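Long-range contact in RhCC (Rhodococcus jostii, PDB 4U5R), which probably acts as a cofactor-independent oxygenase of the tautomerase superfamily and can bind magnesium: residues 1-13 against 38-51. The protein carries 1 engineered substitution. Sequence-based numbering, arbitrary orientation.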
ATOM      1  N   PRO B   1     -10.184  -7.302   5.647  1.00 14.45           N
ATOM      2  CA  PRO B   1      -9.235  -7.327   4.532  1.00 14.22           C
ATOM      3  C   PRO B   1      -9.406  -6.115   3.637  1.00 12.38           C
ATOM      4  O   PRO B   1     -10.510  -5.601   3.457  1.00 12.76           O
ATOM      5  CB  PRO B   1      -9.595  -8.619   3.793  1.00 15.45           C
ATOM      6  CG  PRO B   1     -10.289  -9.453   4.823  1.00 21.89           C
ATOM      7  CD  PRO B   1     -11.053  -8.487   5.650  1.00 16.82           C
ATOM      8  N   TYR B   2      -8.297  -5.677   3.071  1.00 12.30           N
ATOM      9  CA  TYR B   2      -8.289  -4.489   2.237  1.00 10.65           C
ATOM     10  C   TYR B   2      -7.774  -4.844   0.856  1.00  9.99           C
ATOM     11  O   TYR B   2      -6.588  -5.096   0.703  1.00 11.57           O
ATOM     12  CB  TYR B   2      -7.411  -3.436   2.906  1.00 12.37           C
ATOM     13  CG  TYR B   2      -7.092  -2.218   2.099  1.00 11.41           C
ATOM     14  CD1 TYR B   2      -8.012  -1.186   1.979  1.00 11.64           C
ATOM     15  CD2 TYR B   2      -5.841  -2.064   1.513  1.00 12.16           C
ATOM     16  CE1 TYR B   2      -7.697  -0.039   1.261  1.00 11.28           C
ATOM     17  CE2 TYR B   2      -5.521  -0.932   0.788  1.00 11.81           C
ATOM     18  CZ  TYR B   2      -6.462   0.078   0.668  1.00 12.05           C
ATOM     19  OH  TYR B   2      -6.172   1.228  -0.030  1.00 16.03           O
ATOM     20  N   TRP B   3      -8.660  -4.874  -0.139  1.00 10.58           N
ATOM     21  CA  TRP B   3      -8.271  -5.261  -1.499  1.00 13.42           C
ATOM     22  C   TRP B   3      -8.259  -4.088  -2.461  1.00 10.78           C
ATOM     23  O   TRP B   3      -9.187  -3.276  -2.482  1.00 10.88           O
ATOM     24  CB  TRP B   3      -9.225  -6.312  -2.068  1.00 12.31           C
ATOM     25  CG  TRP B   3      -9.118  -7.688  -1.520  1.00  9.61           C
ATOM     26  CD1 TRP B   3      -9.253  -8.080  -0.211  1.00 11.60           C
ATOM     27  CD2 TRP B   3      -8.929  -8.879  -2.280  1.00 10.45           C
ATOM     28  NE1 TRP B   3      -9.119  -9.446  -0.117  1.00 12.63           N
ATOM     29  CE2 TRP B   3      -8.923  -9.958  -1.375  1.00 11.52           C
ATOM     30  CE3 TRP B   3      -8.732  -9.134  -3.642  1.00 10.79           C
ATOM     31  CZ2 TRP B   3      -8.742 -11.280  -1.787  1.00 12.69           C
ATOM     32  CZ3 TRP B   3      -8.561 -10.453  -4.055  1.00 12.16           C
ATOM     33  CH2 TRP B   3      -8.554 -11.505  -3.126  1.00 12.49           C
ATOM     34  N   GLU B   4      -7.214  -4.024  -3.273  1.00  9.08           N
ATOM     35  CA  GLU B   4      -7.156  -3.104  -4.390  1.00  9.34           C
ATOM     36  C   GLU B   4      -7.104  -3.889  -5.677  1.00 11.05           C
ATOM     37  O   GLU B   4      -6.236  -4.735  -5.828  1.00 11.88           O
ATOM     38  CB  GLU B   4      -5.927  -2.233  -4.303  1.00 11.27           C
ATOM     39  CG  GLU B   4      -5.933  -1.202  -3.215  1.00 12.01           C
ATOM     40  CD  GLU B   4      -4.592  -0.509  -3.146  1.00 14.19           C
ATOM     41  OE1 GLU B   4      -3.586  -1.199  -2.865  1.00 18.56           O
ATOM     42  OE2 GLU B   4      -4.533   0.703  -3.425  1.00 13.40           O
ATOM     43  N   ILE B   5      -8.002  -3.592  -6.611  1.00  9.74           N
ATOM     44  CA  ILE B   5      -7.961  -4.237  -7.912  1.00 10.71           C
ATOM     45  C   ILE B   5      -7.833  -3.184  -9.000  1.00 10.70           C
ATOM     46  O   ILE B   5      -8.741  -2.393  -9.231  1.00  9.89           O
ATOM     47  CB  ILE B   5      -9.211  -5.128  -8.121  1.00  8.55           C
ATOM     48  CG1 ILE B   5      -9.279  -6.162  -6.987  1.00  9.83           C
ATOM     49  CG2 ILE B   5      -9.172  -5.808  -9.484  1.00  9.52           C
ATOM     50  CD1 ILE B   5     -10.449  -7.117  -7.053  1.00 10.20           C
ATOM     51  N   PHE B   6      -6.662  -3.152  -9.622  1.00 10.14           N
ATOM     52  CA  PHE B   6      -6.342  -2.203 -10.679  1.00  9.80           C
ATOM     53  C   PHE B   6      -6.618  -2.838 -12.027  1.00 10.27           C
ATOM     54  O   PHE B   6      -5.984  -3.823 -12.372  1.00  9.69           O
ATOM     55  CB  PHE B   6      -4.869  -1.793 -10.600  1.00 12.10           C
ATOM     56  CG  PHE B   6      -4.490  -1.093  -9.329  1.00 10.29           C
ATOM     57  CD1 PHE B   6      -4.583   0.284  -9.236  1.00 14.07           C
ATOM     58  CD2 PHE B   6      -3.982  -1.807  -8.250  1.00 10.86           C
ATOM     59  CE1 PHE B   6      -4.200   0.941  -8.081  1.00 15.25           C
ATOM     60  CE2 PHE B   6      -3.606  -1.158  -7.086  1.00 11.09           C
ATOM     61  CZ  PHE B   6      -3.723   0.216  -6.997  1.00 14.20           C
ATOM     62  N   THR B   7      -7.564  -2.284 -12.783  1.00 11.81           N
ATOM     63  CA  THR B   7      -8.004  -2.870 -14.060  1.00 11.45           C
ATOM     64  C   THR B   7      -7.879  -1.918 -15.246  1.00 11.99           C
ATOM     65  O   THR B   7      -7.890  -0.700 -15.063  1.00 13.56           O
ATOM     66  CB  THR B   7      -9.488  -3.290 -14.013  1.00 14.08           C
ATOM     67  OG1 THR B   7     -10.309  -2.116 -14.030  1.00 15.45           O
ATOM     68  CG2 THR B   7      -9.794  -4.106 -12.771  1.00 16.97           C
ATOM     69  N   PRO B   8      -7.792  -2.466 -16.470  1.00 13.20           N
ATOM     70  CA  PRO B   8      -8.029  -1.616 -17.637  1.00 14.06           C
ATOM     71  C   PRO B   8      -9.339  -0.883 -17.457  1.00 14.01           C
ATOM     72  O   PRO B   8     -10.275  -1.478 -16.911  1.00 17.74           O
ATOM     73  CB  PRO B   8      -8.120  -2.615 -18.796  1.00 15.81           C
ATOM     74  CG  PRO B   8      -7.311  -3.777 -18.350  1.00 14.25           C
ATOM     75  CD  PRO B   8      -7.483  -3.858 -16.848  1.00 12.75           C
ATOM     76  N   GLU B   9      -9.401   0.375 -17.888  1.00 17.00           N
ATOM     77  CA  GLU B   9     -10.628   1.156 -17.801  1.00 21.72           C
ATOM     78  C   GLU B   9     -11.816   0.371 -18.328  1.00 18.09           C
ATOM     79  O   GLU B   9     -11.732  -0.242 -19.382  1.00 16.19           O
ATOM     80  CB  GLU B   9     -10.505   2.455 -18.591  1.00 24.13           C
ATOM     81  CG  GLU B   9     -10.166   3.673 -17.776  1.00 30.76           C
ATOM     82  CD  GLU B   9     -10.451   4.944 -18.544  1.00 26.79           C
ATOM     83  OE1 GLU B   9      -9.944   5.074 -19.677  1.00 30.75           O
ATOM     84  OE2 GLU B   9     -11.204   5.800 -18.027  1.00 32.83           O
ATOM     85  N   ASN B  10     -12.904   0.386 -17.568  1.00 16.92           N
ATOM     86  CA  ASN B  10     -14.190  -0.180 -17.987  1.00 17.90           C
ATOM     87  C   ASN B  10     -14.186  -1.702 -18.171  1.00 17.32           C
ATOM     88  O   ASN B  10     -15.106  -2.265 -18.772  1.00 17.53           O
ATOM     89  CB  ASN B  10     -14.671   0.516 -19.277  1.00 18.77           C
ATOM     90  CG  ASN B  10     -14.631   2.039 -19.173  1.00 18.24           C
ATOM     91  OD1 ASN B  10     -14.074   2.719 -20.035  1.00 20.16           O
ATOM     92  ND2 ASN B  10     -15.213   2.579 -18.110  1.00 17.98           N
ATOM     93  N   ALA B  11     -13.186  -2.385 -17.613  1.00 15.53           N
ATOM     94  CA  ALA B  11     -13.136  -3.844 -17.687  1.00 14.81           C
ATOM     95  C   ALA B  11     -14.357  -4.493 -17.038  1.00 17.48           C
ATOM     96  O   ALA B  11     -14.888  -5.484 -17.554  1.00 19.10           O
ATOM     97  CB  ALA B  11     -11.859  -4.374 -17.024  1.00 16.46           C
ATOM     98  N   PHE B  12     -14.779  -3.945 -15.896  1.00 12.76           N
ATOM     99  CA  PHE B  12     -15.881  -4.506 -15.121  1.00 13.72           C
ATOM    100  C   PHE B  12     -17.102  -3.603 -15.060  1.00 15.09           C
ATOM    101  O   PHE B  12     -16.990  -2.394 -14.838  1.00 14.38           O
ATOM    102  CB  PHE B  12     -15.431  -4.804 -13.691  1.00 14.65           C
ATOM    103  CG  PHE B  12     -14.363  -5.853 -13.589  1.00 12.33           C
ATOM    104  CD1 PHE B  12     -14.337  -6.936 -14.449  1.00 17.19           C
ATOM    105  CD2 PHE B  12     -13.397  -5.765 -12.598  1.00 15.79           C
ATOM    106  CE1 PHE B  12     -13.358  -7.904 -14.331  1.00 15.89           C
ATOM    107  CE2 PHE B  12     -12.415  -6.730 -12.476  1.00 14.67           C
ATOM    108  CZ  PHE B  12     -12.388  -7.793 -13.347  1.00 15.08           C
ATOM    109  N   THR B  13     -18.270  -4.214 -15.226  1.00 14.15           N
ATOM    110  CA  THR B  13     -19.545  -3.526 -15.021  1.00 16.98           C
ATOM    111  C   THR B  13     -19.829  -3.403 -13.532  1.00 15.11           C
ATOM    112  O   THR B  13     -19.196  -4.085 -12.727  1.00 15.61           O
ATOM    113  CB  THR B  13     -20.715  -4.282 -15.679  1.00 17.72           C
ATOM    114  OG1 THR B  13     -20.870  -5.555 -15.042  1.00 14.88           O
ATOM    115  CG2 THR B  13     -20.474  -4.473 -17.176  1.00 17.09           C
ATOM    116  N   TYR B  38     -16.058  -6.189   7.064  1.00 11.95           N
ATOM    117  CA  TYR B  38     -14.586  -6.127   7.142  1.00 12.34           C
ATOM    118  C   TYR B  38     -13.948  -6.164   5.755  1.00 12.37           C
ATOM    119  O   TYR B  38     -12.862  -5.609   5.555  1.00 11.00           O
ATOM    120  CB  TYR B  38     -13.983  -7.284   7.955  1.00 13.47           C
ATOM    121  CG  TYR B  38     -14.068  -7.190   9.461  1.00 13.02           C
ATOM    122  CD1 TYR B  38     -14.800  -6.191  10.081  1.00 14.03           C
ATOM    123  CD2 TYR B  38     -13.408  -8.114  10.256  1.00 12.89           C
ATOM    124  CE1 TYR B  38     -14.884  -6.126  11.463  1.00 12.00           C
ATOM    125  CE2 TYR B  38     -13.474  -8.051  11.634  1.00 13.43           C
ATOM    126  CZ  TYR B  38     -14.216  -7.059  12.225  1.00 13.05           C
ATOM    127  OH  TYR B  38     -14.296  -7.011  13.593  1.00 12.77           O
ATOM    128  N   VAL B  39     -14.607  -6.826   4.806  1.00 12.48           N
ATOM    129  CA  VAL B  39     -14.017  -7.031   3.480  1.00 11.71           C
ATOM    130  C   VAL B  39     -14.287  -5.839   2.557  1.00  9.92           C
ATOM    131  O   VAL B  39     -15.408  -5.629   2.083  1.00 14.15           O
ATOM    132  CB  VAL B  39     -14.546  -8.331   2.830  1.00 10.54           C
ATOM    133  CG1 VAL B  39     -13.715  -8.692   1.613  1.00 11.99           C
ATOM    134  CG2 VAL B  39     -14.498  -9.477   3.824  1.00 17.76           C
ATOM    135  N   VAL B  40     -13.228  -5.082   2.296  1.00  9.87           N
ATOM    136  CA  VAL B  40     -13.305  -3.887   1.462  1.00  9.28           C
ATOM    137  C   VAL B  40     -12.559  -4.158   0.152  1.00 11.03           C
ATOM    138  O   VAL B  40     -11.404  -4.617   0.152  1.00 11.74           O
ATOM    139  CB  VAL B  40     -12.709  -2.656   2.186  1.00 12.00           C
ATOM    140  CG1 VAL B  40     -12.635  -1.459   1.252  1.00 11.32           C
ATOM    141  CG2 VAL B  40     -13.518  -2.328   3.451  1.00 12.25           C
ATOM    142  N   VAL B  41     -13.225  -3.895  -0.967  1.00 10.62           N
ATOM    143  CA  VAL B  41     -12.606  -4.056  -2.280  1.00 10.55           C
ATOM    144  C   VAL B  41     -12.696  -2.738  -3.051  1.00 10.52           C
ATOM    145  O   VAL B  41     -13.791  -2.210  -3.333  1.00 10.36           O
ATOM    146  CB  VAL B  41     -13.261  -5.185  -3.108  1.00  9.01           C
ATOM    147  CG1 VAL B  41     -12.534  -5.324  -4.440  1.00 10.05           C
ATOM    148  CG2 VAL B  41     -13.221  -6.510  -2.375  1.00 11.11           C
ATOM    149  N   LEU B  42     -11.539  -2.191  -3.394  1.00 10.73           N
ATOM    150  CA  LEU B  42     -11.498  -0.930  -4.119  1.00  9.15           C
ATOM    151  C   LEU B  42     -11.122  -1.199  -5.576  1.00 10.70           C
ATOM    152  O   LEU B  42     -10.033  -1.711  -5.850  1.00 11.49           O
ATOM    153  CB  LEU B  42     -10.496   0.046  -3.473  1.00 11.32           C
ATOM    154  CG  LEU B  42     -10.603   0.274  -1.957  1.00  9.92           C
ATOM    155  CD1 LEU B  42      -9.579   1.301  -1.492  1.00 13.97           C
ATOM    156  CD2 LEU B  42     -12.013   0.713  -1.577  1.00 13.15           C
ATOM    157  N   PHE B  43     -12.036  -0.883  -6.492  1.00 10.38           N
ATOM    158  CA  PHE B  43     -11.764  -1.015  -7.922  1.00 11.32           C
ATOM    159  C   PHE B  43     -11.187   0.267  -8.495  1.00 11.77           C
ATOM    160  O   PHE B  43     -11.756   1.349  -8.347  1.00 11.71           O
ATOM    161  CB  PHE B  43     -13.035  -1.398  -8.683  1.00 10.91           C
ATOM    162  CG  PHE B  43     -13.506  -2.777  -8.384  1.00  9.09           C
ATOM    163  CD1 PHE B  43     -12.964  -3.859  -9.056  1.00  9.93           C
ATOM    164  CD2 PHE B  43     -14.465  -3.001  -7.416  1.00 11.18           C
ATOM    165  CE1 PHE B  43     -13.362  -5.142  -8.763  1.00 11.06           C
ATOM    166  CE2 PHE B  43     -14.886  -4.285  -7.126  1.00 10.44           C
ATOM    167  CZ  PHE B  43     -14.337  -5.358  -7.813  1.00 12.71           C
ATOM    168  N   LYS B  44     -10.046   0.144  -9.157  1.00 12.68           N
ATOM    169  CA  LYS B  44      -9.356   1.316  -9.661  1.00 11.62           C
ATOM    170  C   LYS B  44      -9.147   1.155 -11.164  1.00 15.23           C
ATOM    171  O   LYS B  44      -8.310   0.365 -11.610  1.00 15.40           O
ATOM    172  CB  LYS B  44      -8.036   1.507  -8.894  1.00 16.19           C
ATOM    173  CG  LYS B  44      -8.261   1.796  -7.393  1.00 17.53           C
ATOM    174  CD  LYS B  44      -6.987   1.691  -6.565  1.00 20.20           C
ATOM    175  CE  LYS B  44      -7.202   2.137  -5.134  1.00 21.22           C
ATOM    176  NZ  LYS B  44      -5.889   2.357  -4.469  1.00 20.97           N
ATOM    177  N   ASP B  45      -9.950   1.884 -11.938  1.00 14.02           N
ATOM    178  CA  ASP B  45      -9.829   1.891 -13.384  1.00 13.72           C
ATOM    179  C   ASP B  45      -8.569   2.639 -13.805  1.00 16.57           C
ATOM    180  O   ASP B  45      -8.351   3.788 -13.406  1.00 16.74           O
ATOM    181  CB  ASP B  45     -11.075   2.526 -14.020  1.00 19.18           C
ATOM    182  CG  ASP B  45     -12.127   1.496 -14.399  1.00 20.92           C
ATOM    183  OD1 ASP B  45     -11.915   0.293 -14.152  1.00 24.43           O
ATOM    184  OD2 ASP B  45     -13.175   1.894 -14.944  1.00 29.21           O
ATOM    185  N   MET B  46      -7.727   1.970 -14.588  1.00 14.18           N
ATOM    186  CA  MET B  46      -6.507   2.583 -15.092  1.00 13.05           C
ATOM    187  C   MET B  46      -6.638   2.897 -16.567  1.00 13.34           C
ATOM    188  O   MET B  46      -6.873   1.993 -17.376  1.00 15.10           O
ATOM    189  CB  MET B  46      -5.303   1.667 -14.876  1.00 14.38           C
ATOM    190  CG  MET B  46      -5.073   1.296 -13.426  1.00 16.03           C
ATOM    191  SD  MET B  46      -4.631   2.715 -12.394  1.00 20.61           S
ATOM    192  CE  MET B  46      -3.012   3.177 -13.014  1.00 19.13           C
ATOM    193  N   PRO B  47      -6.501   4.178 -16.926  1.00 14.97           N
ATOM    194  CA  PRO B  47      -6.491   4.571 -18.342  1.00 17.24           C
ATOM    195  C   PRO B  47      -5.381   3.886 -19.133  1.00 17.65           C
ATOM    196  O   PRO B  47      -4.380   3.463 -18.547  1.00 15.62           O
ATOM    197  CB  PRO B  47      -6.255   6.086 -18.284  1.00 16.27           C
ATOM    198  CG  PRO B  47      -6.757   6.505 -16.950  1.00 19.08           C
ATOM    199  CD  PRO B  47      -6.482   5.343 -16.025  1.00 15.79           C
ATOM    200  N   LYS B  48      -5.563   3.762 -20.447  1.00 17.54           N
ATOM    201  CA  LYS B  48      -4.488   3.272 -21.308  1.00 16.26           C
ATOM    202  C   LYS B  48      -3.202   4.080 -21.078  1.00 16.02           C
ATOM    203  O   LYS B  48      -3.249   5.263 -20.717  1.00 15.46           O
ATOM    204  CB  LYS B  48      -4.904   3.333 -22.784  1.00 20.94           C
ATOM    205  CG  LYS B  48      -5.999   2.347 -23.162  1.00 24.95           C
ATOM    206  CD  LYS B  48      -6.097   2.203 -24.676  1.00 32.73           C
ATOM    207  CE  LYS B  48      -7.241   1.289 -25.081  1.00 34.11           C
ATOM    208  NZ  LYS B  48      -8.566   1.932 -24.864  1.00 43.57           N
ATOM    209  N   GLU B  49      -2.063   3.409 -21.258  1.00 18.00           N
ATOM    210  CA  GLU B  49      -0.737   3.994 -21.058  1.00 20.57           C
ATOM    211  C   GLU B  49      -0.524   4.503 -19.630  1.00 15.88           C
ATOM    212  O   GLU B  49       0.122   5.530 -19.412  1.00 15.41           O
ATOM    213  CB  GLU B  49      -0.485   5.129 -22.060  1.00 23.07           C
ATOM    214  CG  GLU B  49      -0.867   4.793 -23.495  1.00 27.65           C
ATOM    215  CD  GLU B  49      -0.232   3.509 -23.990  1.00 41.53           C
ATOM    216  OE1 GLU B  49       1.013   3.450 -24.052  1.00 34.66           O
ATOM    217  OE2 GLU B  49      -0.979   2.561 -24.320  1.00 30.35           O
ATOM    218  N   THR B  50      -1.052   3.776 -18.649  1.00 15.99           N
ATOM    219  CA  THR B  50      -0.735   4.075 -17.249  1.00 12.96           C
ATOM    220  C   THR B  50      -0.188   2.869 -16.480  1.00 14.01           C
ATOM    221  O   THR B  50       0.434   3.041 -15.439  1.00 15.15           O
ATOM    222  CB  THR B  50      -1.960   4.651 -16.484  1.00 14.29           C
ATOM    223  OG1 THR B  50      -3.014   3.682 -16.402  1.00 13.42           O
ATOM    224  CG2 THR B  50      -2.476   5.921 -17.168  1.00 13.03           C
ATOM    225  N   MET B  51      -0.417   1.655 -16.977  1.00 13.13           N
ATOM    226  CA  MET B  51       0.112   0.455 -16.336  1.00 15.95           C
ATOM    227  C   MET B  51       1.230  -0.090 -17.201  1.00 15.36           C
ATOM    228  O   MET B  51       0.977  -0.554 -18.314  1.00 16.17           O
ATOM    229  CB  MET B  51      -0.965  -0.623 -16.144  1.00 15.54           C
ATOM    230  CG  MET B  51      -2.215  -0.186 -15.376  1.00 18.58           C
ATOM    231  SD  MET B  51      -3.455  -1.495 -15.125  1.00 20.68           S
ATOM    232  CE  MET B  51      -2.746  -2.438 -13.772  1.00 15.51           C
TER
HETATM  233  O   HOH W   1     -14.076  -1.307 -14.514  1.00 26.25           O
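L42 N donates to W3 O at 2.7 Å. It is one of seven strong backbone bonds that pair strands 2-8 and 40-46 in parallel. Farther along, the D45 carboxylate takes a bond on each oxygen. OD2 takes the backbone N-H of N10 at 3.0 Å, met from above the carboxylate plane. OD1 accepts from a water at 2.7 Å, and that water in turn accepts from the backbone N of F12. D45 probably helps hold the type II turn from P8 to A11 against strand 40-46.

On the face of Y2, E4 and F6, K44 runs alongside the F6 ring, its CD 3.3 Å from F6 CE1. A straight lysine chain (chi3 173°) carries NZ past the ring to a salt bridge with E4, though the 2.4 Å from NZ to OE2 is doubtfully short. OE1 of E4 and OH of Y2 hydrogen-bond a Tris molecule, probably from the crystallisation liquor, which may mark a pocket. M46 SD meets the edge of the F6 ring, 5.3 Å from its centroid, a Met-aromatic contact. M51 CE touches F6 CB. Shortening F6 to an alanine removes the ring, and K44 CD and M46 SD would probably lose their neighbour, leaving the lysine chain freer to turn.

On the other face, I5 CD1 fits against V41 CG1 and F43 CE1, at 3.8 and 3.9 Å. Here helix 14-32 packs on W3 and F43 and completes the beta-alpha-beta unit of the tautomerase fold. V40 to L42 pair antiparallel with a strand of the second subunit. This face is thus apolar from W3 to F43 and polar at T7 and D45, while the other gathers E4 and K44 beside a possible pocket.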